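Long-range contacts in RNA-binding protein RMD9, mitochondrial (Saccharomyces cerevisiae S288C, PDB 7A9X), which binds a dodecamer RNA motif in the 3'-untranslated regions of yeast mitochondrial mRNAs and takes part in their processing or stability: residues Val406-Ala411 and Arg440-Ser445; Arg434-Tyr439 and Val465-Glu470; Asp459-Leu464 and Ala479-Leu484. All coordinates share one frame; numbering follows the deposited sequence.

Interaction 1: residues Val406-Ala411 and Arg440-Ser445; sequences VMLTRA and RILLKS. With nucleotides of chain B.
Leu408 packs on Ile441 and Leu442. The side chains of Leu408 and Ile441 slide past each other in opposite directions, with Leu408 CD2 3.7 Å from Ile441 CG2. The same methyl meets Leu442 CD2 at 3.6 Å, where the side chains of Leu408 and Leu442 cross at about a right angle. Thr409 crosses Ile441 in the same way, its OG1 3.3 Å from Ile441 CD1, while its main polar partner is Asn405 O in its own helix.

No direct hydrogen bond joins the two segments. One water instead donates to Leu408 O and to Ser445 OG, 2.6 Å from the latter. Ser445 OG lies beside its own backbone N (chi1 -62°) and donates to Ile441 O, which also accepts from Ser445 N.

Toward the RNA, Arg410 NH2 reaches U11 OP1 of chain B over 3.0 Å, the phosphate oxygen lying at the guanidinium edge. Arg440 NH1 donates to U11 O2 of chain B at 2.8 Å and also pairs with Asp134. Ile441 CG1 lies against the U11 ribose, 3.4 Å from its O4', and Val406 CG2 against that of U10.

Helices 401-410 and 436-445 run nearly parallel, 17° apart, with RNA along their shared flank. Side-by-side first helices of successive repeats, probably the seventh and eighth, are characteristic of the RNA-binding surface of a pentatricopeptide-repeat solenoid.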
# COMPACT_ATOMS: atom_id res chain seq x y z
N VAL A 406 -9.16 -11.81 -5.27
CA VAL A 406 -8.02 -11.68 -6.17
C VAL A 406 -8.07 -12.75 -7.25
O VAL A 406 -7.87 -12.47 -8.44
CB VAL A 406 -6.70 -11.74 -5.39
CG1 VAL A 406 -5.52 -11.71 -6.34
CG2 VAL A 406 -6.62 -10.59 -4.40
N MET A 407 -8.34 -14.00 -6.85
CA MET A 407 -8.42 -15.09 -7.81
C MET A 407 -9.47 -14.81 -8.88
O MET A 407 -9.20 -14.96 -10.08
CB MET A 407 -8.75 -16.40 -7.08
CG MET A 407 -8.67 -17.64 -7.94
SD MET A 407 -9.32 -19.10 -7.10
CE MET A 407 -8.36 -19.10 -5.59
N LEU A 408 -10.67 -14.38 -8.47
CA LEU A 408 -11.74 -14.12 -9.43
C LEU A 408 -11.40 -12.94 -10.33
O LEU A 408 -11.67 -12.98 -11.54
CB LEU A 408 -13.05 -13.87 -8.69
CG LEU A 408 -14.27 -13.56 -9.56
CD1 LEU A 408 -14.54 -14.69 -10.53
CD2 LEU A 408 -15.49 -13.30 -8.69
N THR A 409 -10.82 -11.88 -9.77
CA THR A 409 -10.46 -10.71 -10.57
C THR A 409 -9.50 -11.09 -11.69
O THR A 409 -9.75 -10.82 -12.87
CB THR A 409 -9.84 -9.63 -9.68
OG1 THR A 409 -10.74 -9.30 -8.62
CG2 THR A 409 -9.53 -8.39 -10.50
N ARG A 410 -8.38 -11.73 -11.33
CA ARG A 410 -7.37 -12.09 -12.31
C ARG A 410 -7.83 -13.19 -13.26
O ARG A 410 -7.27 -13.32 -14.35
CB ARG A 410 -6.09 -12.52 -11.59
CG ARG A 410 -5.55 -11.48 -10.61
CD ARG A 410 -5.04 -10.24 -11.34
NE ARG A 410 -4.49 -9.25 -10.41
CZ ARG A 410 -5.10 -8.11 -10.08
NH1 ARG A 410 -4.53 -7.28 -9.22
NH2 ARG A 410 -6.27 -7.81 -10.62
N ALA A 411 -8.84 -13.98 -12.87
CA ALA A 411 -9.31 -15.06 -13.74
C ALA A 411 -10.08 -14.56 -14.95
O ALA A 411 -10.46 -15.37 -15.80
CB ALA A 411 -10.18 -16.04 -12.94
N ARG A 440 -19.02 -6.71 -6.07
CA ARG A 440 -18.54 -5.83 -7.13
C ARG A 440 -17.81 -6.62 -8.21
O ARG A 440 -18.04 -6.42 -9.40
CB ARG A 440 -17.63 -4.74 -6.56
CG ARG A 440 -18.37 -3.62 -5.86
CD ARG A 440 -17.41 -2.67 -5.17
NE ARG A 440 -18.11 -1.55 -4.55
CZ ARG A 440 -17.53 -0.65 -3.76
NH1 ARG A 440 -16.24 -0.74 -3.49
NH2 ARG A 440 -18.25 0.34 -3.25
N ILE A 441 -16.93 -7.54 -7.80
CA ILE A 441 -16.15 -8.30 -8.77
C ILE A 441 -17.03 -9.28 -9.53
O ILE A 441 -16.86 -9.48 -10.74
CB ILE A 441 -14.99 -9.03 -8.06
CG1 ILE A 441 -14.07 -8.01 -7.37
CG2 ILE A 441 -14.20 -9.87 -9.05
CD1 ILE A 441 -13.10 -8.63 -6.40
N LEU A 442 -18.00 -9.89 -8.84
CA LEU A 442 -18.91 -10.82 -9.51
C LEU A 442 -19.70 -10.12 -10.61
O LEU A 442 -19.94 -10.70 -11.68
CB LEU A 442 -19.86 -11.45 -8.49
CG LEU A 442 -19.26 -12.56 -7.61
CD1 LEU A 442 -20.16 -12.85 -6.43
CD2 LEU A 442 -19.04 -13.82 -8.43
N LEU A 443 -20.09 -8.87 -10.38
CA LEU A 443 -20.72 -8.10 -11.45
C LEU A 443 -19.71 -7.76 -12.55
O LEU A 443 -20.01 -7.91 -13.74
CB LEU A 443 -21.34 -6.82 -10.89
CG LEU A 443 -21.96 -5.86 -11.92
CD1 LEU A 443 -23.07 -6.54 -12.69
CD2 LEU A 443 -22.47 -4.60 -11.24
N LYS A 444 -18.51 -7.32 -12.16
CA LYS A 444 -17.49 -6.98 -13.14
C LYS A 444 -17.12 -8.18 -14.01
O LYS A 444 -16.82 -8.01 -15.20
CB LYS A 444 -16.24 -6.45 -12.42
CG LYS A 444 -15.14 -5.94 -13.34
CD LYS A 444 -13.85 -5.69 -12.56
CE LYS A 444 -12.87 -4.84 -13.35
NZ LYS A 444 -12.56 -5.40 -14.69
N SER A 445 -17.16 -9.39 -13.44
CA SER A 445 -16.74 -10.58 -14.17
C SER A 445 -17.60 -10.84 -15.39
O SER A 445 -17.13 -11.46 -16.35
CB SER A 445 -16.76 -11.79 -13.24
OG SER A 445 -15.85 -11.62 -12.16
P U B 11 -8.21 -5.18 -8.21
OP1 U B 11 -7.93 -5.57 -9.62
OP2 U B 11 -7.37 -4.14 -7.57
O5' U B 11 -9.73 -4.73 -8.10
C5' U B 11 -10.77 -5.51 -8.67
C4' U B 11 -12.13 -4.98 -8.30
O4' U B 11 -12.36 -5.17 -6.88
C3' U B 11 -12.34 -3.49 -8.50
O3' U B 11 -12.62 -3.15 -9.85
C2' U B 11 -13.48 -3.18 -7.54
O2' U B 11 -14.72 -3.60 -8.07
C1' U B 11 -13.12 -4.10 -6.37
N1 U B 11 -12.32 -3.40 -5.34
C2 U B 11 -12.96 -2.51 -4.50
O2 U B 11 -14.16 -2.28 -4.55
N3 U B 11 -12.15 -1.90 -3.57
C4 U B 11 -10.79 -2.09 -3.41
O4 U B 11 -10.19 -1.46 -2.54
C5 U B 11 -10.20 -3.01 -4.33
C6 U B 11 -10.97 -3.62 -5.24
P U B 10 -4.95 -3.59 -4.38
OP1 U B 10 -4.41 -3.34 -5.74
OP2 U B 10 -5.68 -2.50 -3.68
O5' U B 10 -5.92 -4.86 -4.48
C5' U B 10 -5.60 -5.97 -5.30
C4' U B 10 -6.74 -6.95 -5.34
O4' U B 10 -7.06 -7.37 -3.99
C3' U B 10 -8.06 -6.41 -5.89
O3' U B 10 -8.13 -6.51 -7.30
C2' U B 10 -9.11 -7.25 -5.18
O2' U B 10 -9.33 -8.48 -5.87
C1' U B 10 -8.45 -7.55 -3.84
N1 U B 10 -8.91 -6.66 -2.75
C2 U B 10 -9.90 -7.15 -1.91
O2 U B 10 -10.39 -8.26 -2.03
N3 U B 10 -10.28 -6.29 -0.91
C4 U B 10 -9.80 -5.02 -0.68
O4 U B 10 -10.25 -4.36 0.26
C5 U B 10 -8.78 -4.59 -1.59
C6 U B 10 -8.38 -5.41 -2.57
O HOH W 1 -13.45 -11.54 -13.03
O HOH W 2 -10.21 -7.68 -14.05

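Interaction 2: residues Arg434-Tyr439 and Val465-Glu470. With nucleotides of chain B.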
# COMPACT_ATOMS: atom_id res chain seq x y z
N ARG A 434 -18.53 -12.12 4.10
CA ARG A 434 -18.63 -11.42 2.82
C ARG A 434 -18.50 -9.91 3.00
O ARG A 434 -18.99 -9.34 3.98
CB ARG A 434 -19.96 -11.76 2.15
CG ARG A 434 -20.18 -13.25 1.91
CD ARG A 434 -19.14 -13.81 0.95
NE ARG A 434 -19.19 -13.15 -0.35
CZ ARG A 434 -20.00 -13.51 -1.34
NH1 ARG A 434 -19.98 -12.85 -2.50
NH2 ARG A 434 -20.83 -14.54 -1.18
N THR A 435 -17.83 -9.28 2.05
CA THR A 435 -17.79 -7.83 1.91
C THR A 435 -18.39 -7.45 0.56
O THR A 435 -18.74 -8.31 -0.26
CB THR A 435 -16.36 -7.28 2.01
OG1 THR A 435 -15.66 -7.55 0.79
CG2 THR A 435 -15.62 -7.92 3.17
N ILE A 436 -18.52 -6.14 0.33
CA ILE A 436 -19.04 -5.66 -0.95
C ILE A 436 -18.06 -5.85 -2.10
O ILE A 436 -18.46 -5.72 -3.26
CB ILE A 436 -19.43 -4.17 -0.86
CG1 ILE A 436 -18.20 -3.30 -0.63
CG2 ILE A 436 -20.45 -3.96 0.26
CD1 ILE A 436 -18.51 -1.82 -0.59
N ILE A 437 -16.79 -6.16 -1.80
CA ILE A 437 -15.80 -6.33 -2.86
C ILE A 437 -16.17 -7.49 -3.77
O ILE A 437 -16.11 -7.38 -5.00
CB ILE A 437 -14.40 -6.52 -2.26
CG1 ILE A 437 -14.10 -5.45 -1.21
CG2 ILE A 437 -13.34 -6.51 -3.37
CD1 ILE A 437 -14.07 -4.04 -1.74
N SER A 438 -16.56 -8.63 -3.18
CA SER A 438 -16.90 -9.81 -3.97
C SER A 438 -18.07 -9.52 -4.91
O SER A 438 -18.02 -9.83 -6.11
CB SER A 438 -17.23 -10.98 -3.05
OG SER A 438 -18.30 -10.64 -2.18
N TYR A 439 -19.13 -8.91 -4.38
CA TYR A 439 -20.30 -8.61 -5.21
C TYR A 439 -19.95 -7.63 -6.32
O TYR A 439 -20.52 -7.71 -7.41
CB TYR A 439 -21.43 -8.08 -4.34
CG TYR A 439 -21.87 -9.05 -3.26
CD1 TYR A 439 -21.24 -9.09 -2.02
CD2 TYR A 439 -22.92 -9.93 -3.48
CE1 TYR A 439 -21.63 -9.97 -1.04
CE2 TYR A 439 -23.33 -10.83 -2.49
CZ TYR A 439 -22.68 -10.84 -1.28
OH TYR A 439 -23.07 -11.72 -0.29
N VAL A 465 -26.50 -4.01 -4.77
CA VAL A 465 -27.21 -2.92 -4.10
C VAL A 465 -27.80 -3.41 -2.78
O VAL A 465 -27.81 -2.68 -1.78
CB VAL A 465 -28.29 -2.33 -5.02
CG1 VAL A 465 -29.00 -1.18 -4.33
CG2 VAL A 465 -27.67 -1.86 -6.33
N LYS A 466 -28.30 -4.65 -2.76
CA LYS A 466 -28.81 -5.21 -1.52
C LYS A 466 -27.70 -5.32 -0.48
O LYS A 466 -27.86 -4.90 0.67
CB LYS A 466 -29.44 -6.58 -1.78
CG LYS A 466 -30.75 -6.52 -2.56
CD LYS A 466 -31.29 -7.91 -2.85
CE LYS A 466 -32.60 -7.85 -3.63
NZ LYS A 466 -33.13 -9.20 -3.94
N LYS A 467 -26.55 -5.88 -0.87
CA LYS A 467 -25.44 -6.03 0.07
C LYS A 467 -24.89 -4.67 0.50
O LYS A 467 -24.34 -4.55 1.60
CB LYS A 467 -24.33 -6.88 -0.54
CG LYS A 467 -23.27 -7.32 0.45
CD LYS A 467 -23.85 -8.20 1.54
CE LYS A 467 -22.78 -8.65 2.53
NZ LYS A 467 -23.34 -9.53 3.59
N LEU A 468 -25.01 -3.65 -0.35
CA LEU A 468 -24.62 -2.31 0.06
C LEU A 468 -25.46 -1.83 1.23
O LEU A 468 -24.93 -1.35 2.24
CB LEU A 468 -24.74 -1.34 -1.12
CG LEU A 468 -23.70 -1.44 -2.24
CD1 LEU A 468 -23.94 -0.36 -3.28
CD2 LEU A 468 -22.29 -1.35 -1.68
N ASN A 469 -26.78 -1.97 1.13
CA ASN A 469 -27.66 -1.53 2.20
C ASN A 469 -27.59 -2.47 3.41
O ASN A 469 -27.79 -2.03 4.54
CB ASN A 469 -29.10 -1.41 1.69
CG ASN A 469 -29.23 -0.40 0.57
OD1 ASN A 469 -28.46 0.55 0.48
ND2 ASN A 469 -30.22 -0.61 -0.29
N GLU A 470 -27.32 -3.76 3.18
CA GLU A 470 -27.15 -4.69 4.30
C GLU A 470 -25.96 -4.30 5.16
O GLU A 470 -26.02 -4.40 6.39
CB GLU A 470 -26.99 -6.12 3.78
CG GLU A 470 -28.25 -6.74 3.23
CD GLU A 470 -28.01 -8.14 2.70
OE1 GLU A 470 -27.05 -8.80 3.16
OE2 GLU A 470 -28.78 -8.58 1.81
P U B 11 -8.21 -5.18 -8.21
OP1 U B 11 -7.93 -5.57 -9.62
OP2 U B 11 -7.37 -4.14 -7.57
O5' U B 11 -9.73 -4.73 -8.10
C5' U B 11 -10.77 -5.51 -8.67
C4' U B 11 -12.13 -4.98 -8.30
O4' U B 11 -12.36 -5.17 -6.88
C3' U B 11 -12.34 -3.49 -8.50
O3' U B 11 -12.62 -3.15 -9.85
C2' U B 11 -13.48 -3.18 -7.54
O2' U B 11 -14.72 -3.60 -8.07
C1' U B 11 -13.12 -4.10 -6.37
N1 U B 11 -12.32 -3.40 -5.34
C2 U B 11 -12.96 -2.51 -4.50
O2 U B 11 -14.16 -2.28 -4.55
N3 U B 11 -12.15 -1.90 -3.57
C4 U B 11 -10.79 -2.09 -3.41
O4 U B 11 -10.19 -1.46 -2.54
C5 U B 11 -10.20 -3.01 -4.33
C6 U B 11 -10.97 -3.62 -5.24
P U B 10 -4.95 -3.59 -4.38
OP1 U B 10 -4.41 -3.34 -5.74
OP2 U B 10 -5.68 -2.50 -3.68
O5' U B 10 -5.92 -4.86 -4.48
C5' U B 10 -5.60 -5.97 -5.30
C4' U B 10 -6.74 -6.95 -5.34
O4' U B 10 -7.06 -7.37 -3.99
C3' U B 10 -8.06 -6.41 -5.89
O3' U B 10 -8.13 -6.51 -7.30
C2' U B 10 -9.11 -7.25 -5.18
O2' U B 10 -9.33 -8.48 -5.87
C1' U B 10 -8.45 -7.55 -3.84
N1 U B 10 -8.91 -6.66 -2.75
C2 U B 10 -9.90 -7.15 -1.91
O2 U B 10 -10.39 -8.26 -2.03
N3 U B 10 -10.28 -6.29 -0.91
C4 U B 10 -9.80 -5.02 -0.68
O4 U B 10 -10.25 -4.36 0.26
C5 U B 10 -8.78 -4.59 -1.59
C6 U B 10 -8.38 -5.41 -2.57
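Lys467 lays its aliphatic chain over one face of the Tyr439 ring. Its CG is anti to the backbone N (chi1 -169°), and the bend at chi2 (63°) puts CD near Tyr439 CE1 and CZ. CB stands 4.1 Å from the ring centroid, nearly over the centre in a CH-pi contact, and CG comes to 3.5 Å from Tyr439 CE1. The opposite face carries Arg434 NH1, set toward the rim, while Tyr439 OH lies over the Arg434 guanidinium.

That guanidinium is held side-on: NE and NH1 point in its plane at Ser438 OG, NH1 over 2.8 Å, and Glu401 also bonds this hydroxyl. Thr435 caps helix 436-445, its OG1 accepting from Ile437 N. Ile436 has CG1 between the backbone N and the carbonyl carbon (chi1 66°); CG2, beside the N, meets Leu468 CD2 at 3.7 Å, the side chains crossing at about a right angle.

The start of helix 436-445 packs on the C-terminal end of helix 454-470, the helix pair of the probable eighth repeat. Across the segments the contact is CH-pi and apolar, with no hydrogen bond. The long ion pair with Glu470 OE1 may partly offset the charge of Lys467, whose NZ is 6.8 Å from Arg434 NE.

Interaction 3: residues Asp459-Leu464 and Ala479-Leu484. With nucleotides of chain B.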
# COMPACT_ATOMS: atom_id res chain seq x y z
N ASP A 459 -29.31 -9.33 -11.96
CA ASP A 459 -29.30 -10.07 -10.70
C ASP A 459 -28.06 -9.75 -9.87
O ASP A 459 -28.15 -9.51 -8.67
CB ASP A 459 -29.40 -11.57 -10.98
CG ASP A 459 -30.72 -11.97 -11.61
OD1 ASP A 459 -31.75 -11.34 -11.29
OD2 ASP A 459 -30.72 -12.90 -12.44
N ARG A 460 -26.89 -9.76 -10.51
CA ARG A 460 -25.67 -9.45 -9.78
C ARG A 460 -25.58 -7.98 -9.41
O ARG A 460 -24.88 -7.63 -8.45
CB ARG A 460 -24.45 -9.89 -10.60
CG ARG A 460 -24.39 -11.39 -10.85
CD ARG A 460 -23.02 -11.83 -11.34
NE ARG A 460 -23.00 -13.25 -11.67
CZ ARG A 460 -22.77 -14.23 -10.80
NH1 ARG A 460 -22.53 -13.94 -9.52
NH2 ARG A 460 -22.78 -15.49 -11.19
N TRP A 461 -26.27 -7.10 -10.15
CA TRP A 461 -26.34 -5.70 -9.74
C TRP A 461 -27.29 -5.51 -8.57
O TRP A 461 -26.98 -4.78 -7.63
CB TRP A 461 -26.77 -4.83 -10.92
CG TRP A 461 -27.21 -3.45 -10.49
CD1 TRP A 461 -28.48 -3.03 -10.23
CD2 TRP A 461 -26.36 -2.32 -10.25
NE1 TRP A 461 -28.48 -1.71 -9.86
CE2 TRP A 461 -27.19 -1.25 -9.86
CE3 TRP A 461 -24.98 -2.10 -10.33
CZ2 TRP A 461 -26.69 0.02 -9.55
CZ3 TRP A 461 -24.48 -0.85 -10.03
CH2 TRP A 461 -25.34 0.20 -9.64
N LEU A 462 -28.46 -6.16 -8.62
CA LEU A 462 -29.42 -6.06 -7.52
C LEU A 462 -28.82 -6.59 -6.23
O LEU A 462 -28.94 -5.95 -5.17
CB LEU A 462 -30.71 -6.80 -7.87
CG LEU A 462 -31.56 -6.21 -9.00
CD1 LEU A 462 -32.69 -7.16 -9.37
CD2 LEU A 462 -32.11 -4.85 -8.59
N GLU A 463 -28.17 -7.76 -6.29
CA GLU A 463 -27.58 -8.33 -5.08
C GLU A 463 -26.45 -7.46 -4.54
O GLU A 463 -26.19 -7.48 -3.33
CB GLU A 463 -27.08 -9.75 -5.37
CG GLU A 463 -26.77 -10.56 -4.12
CD GLU A 463 -26.47 -12.01 -4.41
OE1 GLU A 463 -26.57 -12.42 -5.59
OE2 GLU A 463 -26.14 -12.76 -3.47
N LEU A 464 -25.79 -6.70 -5.41
CA LEU A 464 -24.79 -5.75 -4.94
C LEU A 464 -25.44 -4.59 -4.20
O LEU A 464 -24.99 -4.21 -3.11
CB LEU A 464 -23.95 -5.23 -6.12
CG LEU A 464 -23.02 -4.05 -5.84
CD1 LEU A 464 -21.99 -4.41 -4.77
CD2 LEU A 464 -22.33 -3.60 -7.12
N ALA A 479 -16.92 2.78 -7.56
CA ALA A 479 -16.55 1.39 -7.82
C ALA A 479 -17.77 0.53 -8.11
O ALA A 479 -17.67 -0.45 -8.86
CB ALA A 479 -15.77 0.82 -6.64
N ASP A 480 -18.93 0.88 -7.55
CA ASP A 480 -20.15 0.14 -7.86
C ASP A 480 -20.58 0.38 -9.30
O ASP A 480 -20.92 -0.57 -10.02
CB ASP A 480 -21.26 0.53 -6.89
CG ASP A 480 -20.95 0.14 -5.46
OD1 ASP A 480 -20.53 -1.01 -5.25
OD2 ASP A 480 -21.13 0.98 -4.56
N LEU A 481 -20.56 1.64 -9.75
CA LEU A 481 -20.95 1.94 -11.12
C LEU A 481 -19.90 1.49 -12.12
O LEU A 481 -20.23 1.11 -13.25
CB LEU A 481 -21.23 3.44 -11.27
CG LEU A 481 -22.35 4.01 -10.41
CD1 LEU A 481 -22.49 5.51 -10.63
CD2 LEU A 481 -23.67 3.31 -10.69
N SER A 482 -18.62 1.54 -11.74
CA SER A 482 -17.56 1.06 -12.62
C SER A 482 -17.72 -0.42 -12.93
O SER A 482 -17.40 -0.86 -14.04
CB SER A 482 -16.19 1.33 -12.00
OG SER A 482 -15.93 2.72 -11.91
N ALA A 483 -18.21 -1.20 -11.96
CA ALA A 483 -18.44 -2.62 -12.20
C ALA A 483 -19.58 -2.84 -13.19
O ALA A 483 -19.50 -3.73 -14.04
CB ALA A 483 -18.73 -3.33 -10.88
N LEU A 484 -20.65 -2.05 -13.08
CA LEU A 484 -21.74 -2.16 -14.04
C LEU A 484 -21.30 -1.69 -15.43
O LEU A 484 -21.69 -2.28 -16.44
CB LEU A 484 -22.95 -1.35 -13.56
CG LEU A 484 -24.26 -1.50 -14.33
CD1 LEU A 484 -24.84 -2.90 -14.16
CD2 LEU A 484 -25.26 -0.44 -13.87
P C B 12 -11.66 -2.13 -10.63
OP1 C B 12 -12.09 -2.10 -12.05
OP2 C B 12 -10.26 -2.47 -10.29
O5' C B 12 -12.00 -0.71 -9.99
C5' C B 12 -13.21 -0.04 -10.32
C4' C B 12 -13.12 1.45 -10.10
O4' C B 12 -13.25 1.74 -8.68
C3' C B 12 -11.83 2.13 -10.57
O3' C B 12 -12.14 3.39 -11.15
C2' C B 12 -11.05 2.33 -9.27
O2' C B 12 -10.15 3.42 -9.29
C1' C B 12 -12.18 2.56 -8.26
N1 C B 12 -11.83 2.18 -6.88
C2 C B 12 -12.14 3.07 -5.84
O2 C B 12 -12.71 4.14 -6.12
N3 C B 12 -11.83 2.74 -4.57
C4 C B 12 -11.23 1.58 -4.31
N4 C B 12 -10.94 1.31 -3.03
C5 C B 12 -10.89 0.66 -5.34
C6 C B 12 -11.21 1.00 -6.60
P U B 13 -12.48 3.49 -12.71
OP1 U B 13 -13.87 3.99 -12.85
OP2 U B 13 -12.10 2.21 -13.35
O5' U B 13 -11.49 4.62 -13.26
C5' U B 13 -10.09 4.54 -13.03
C4' U B 13 -9.34 5.43 -13.98
O4' U B 13 -9.46 4.91 -15.33
C3' U B 13 -9.85 6.86 -14.08
O3' U B 13 -9.32 7.69 -13.06
C2' U B 13 -9.44 7.28 -15.48
O2' U B 13 -8.08 7.67 -15.51
C1' U B 13 -9.58 5.96 -16.25
N1 U B 13 -10.88 5.83 -16.94
C2 U B 13 -11.17 6.65 -18.02
O2 U B 13 -10.40 7.50 -18.44
N3 U B 13 -12.40 6.44 -18.59
C4 U B 13 -13.35 5.51 -18.22
O4 U B 13 -14.41 5.44 -18.84
C5 U B 13 -12.98 4.69 -17.11
C6 U B 13 -11.79 4.88 -16.52
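Asp480 OD1, the carboxylate oxygen that Arg440 NE grips in a salt bridge, rests against both methyls of Leu464, 3.7 Å from CD1 and the same from CD2. The other oxygen, OD2, accepts from Ala477 N. Each oxygen of this buried acid is therefore satisfied, although the neighbour across the contact offers it only carbon.

Trp461 fills the rest of the interface. CG is anti to the backbone N (chi1 165°); the six-membered ring lies among Asp480, Leu481 and Leu484. Leu484 CD2 stands over one face, 4.0 Å from the centroid and 16° off the normal, a CH-pi contact in which the two side chains cross at about a right angle. At the edge, Trp461 CZ3 approaches Asp480 O at 3.6 Å, near the ring plane. Leu481 CD2 touches CH2 at 3.7 Å, and Tyr551 meets the indole edge-to-face.

The helices run antiparallel; the axes of the two segments come within 11.2 Å. Away from Trp461, helix 478-486 meets the RNA: Ala479 CB lies 3.4 Å from C12 O4' of chain B, and Ser482 OG is close to U13 OP1 of chain B, 2.6 Å away.

Between the segments the contact is apolar and CH-pi in kind. The salt bridge to Arg440 ties helix 478-486 to helix 436-445 and probably balances the buried charge, and Leu464 may help shield it.

Helix 436-445 serves interactions 1 and 2, and helix 454-470 serves 2 and 3, so the three contacts form a continuous stack on one side of the chain. Interactions 1 and 3 are buried; interaction 2, only partly so, places long charged chains around an aromatic ring. Interaction 1 joins parallel helices through leucine and isoleucine plus water, interaction 3 antiparallel ones through an indole. A salt bridge links interactions 1 and 3, whereas packing links 2 and 3. RNA borders all three: interaction 1 bonds phosphate and base oxygens, in interaction 2 Ile437 packs its methyls against uracils U10 and U11 of chain B, and Ala479 and Ser482 of interaction 3 lie against the C12 ribose and U13 phosphate of chain B.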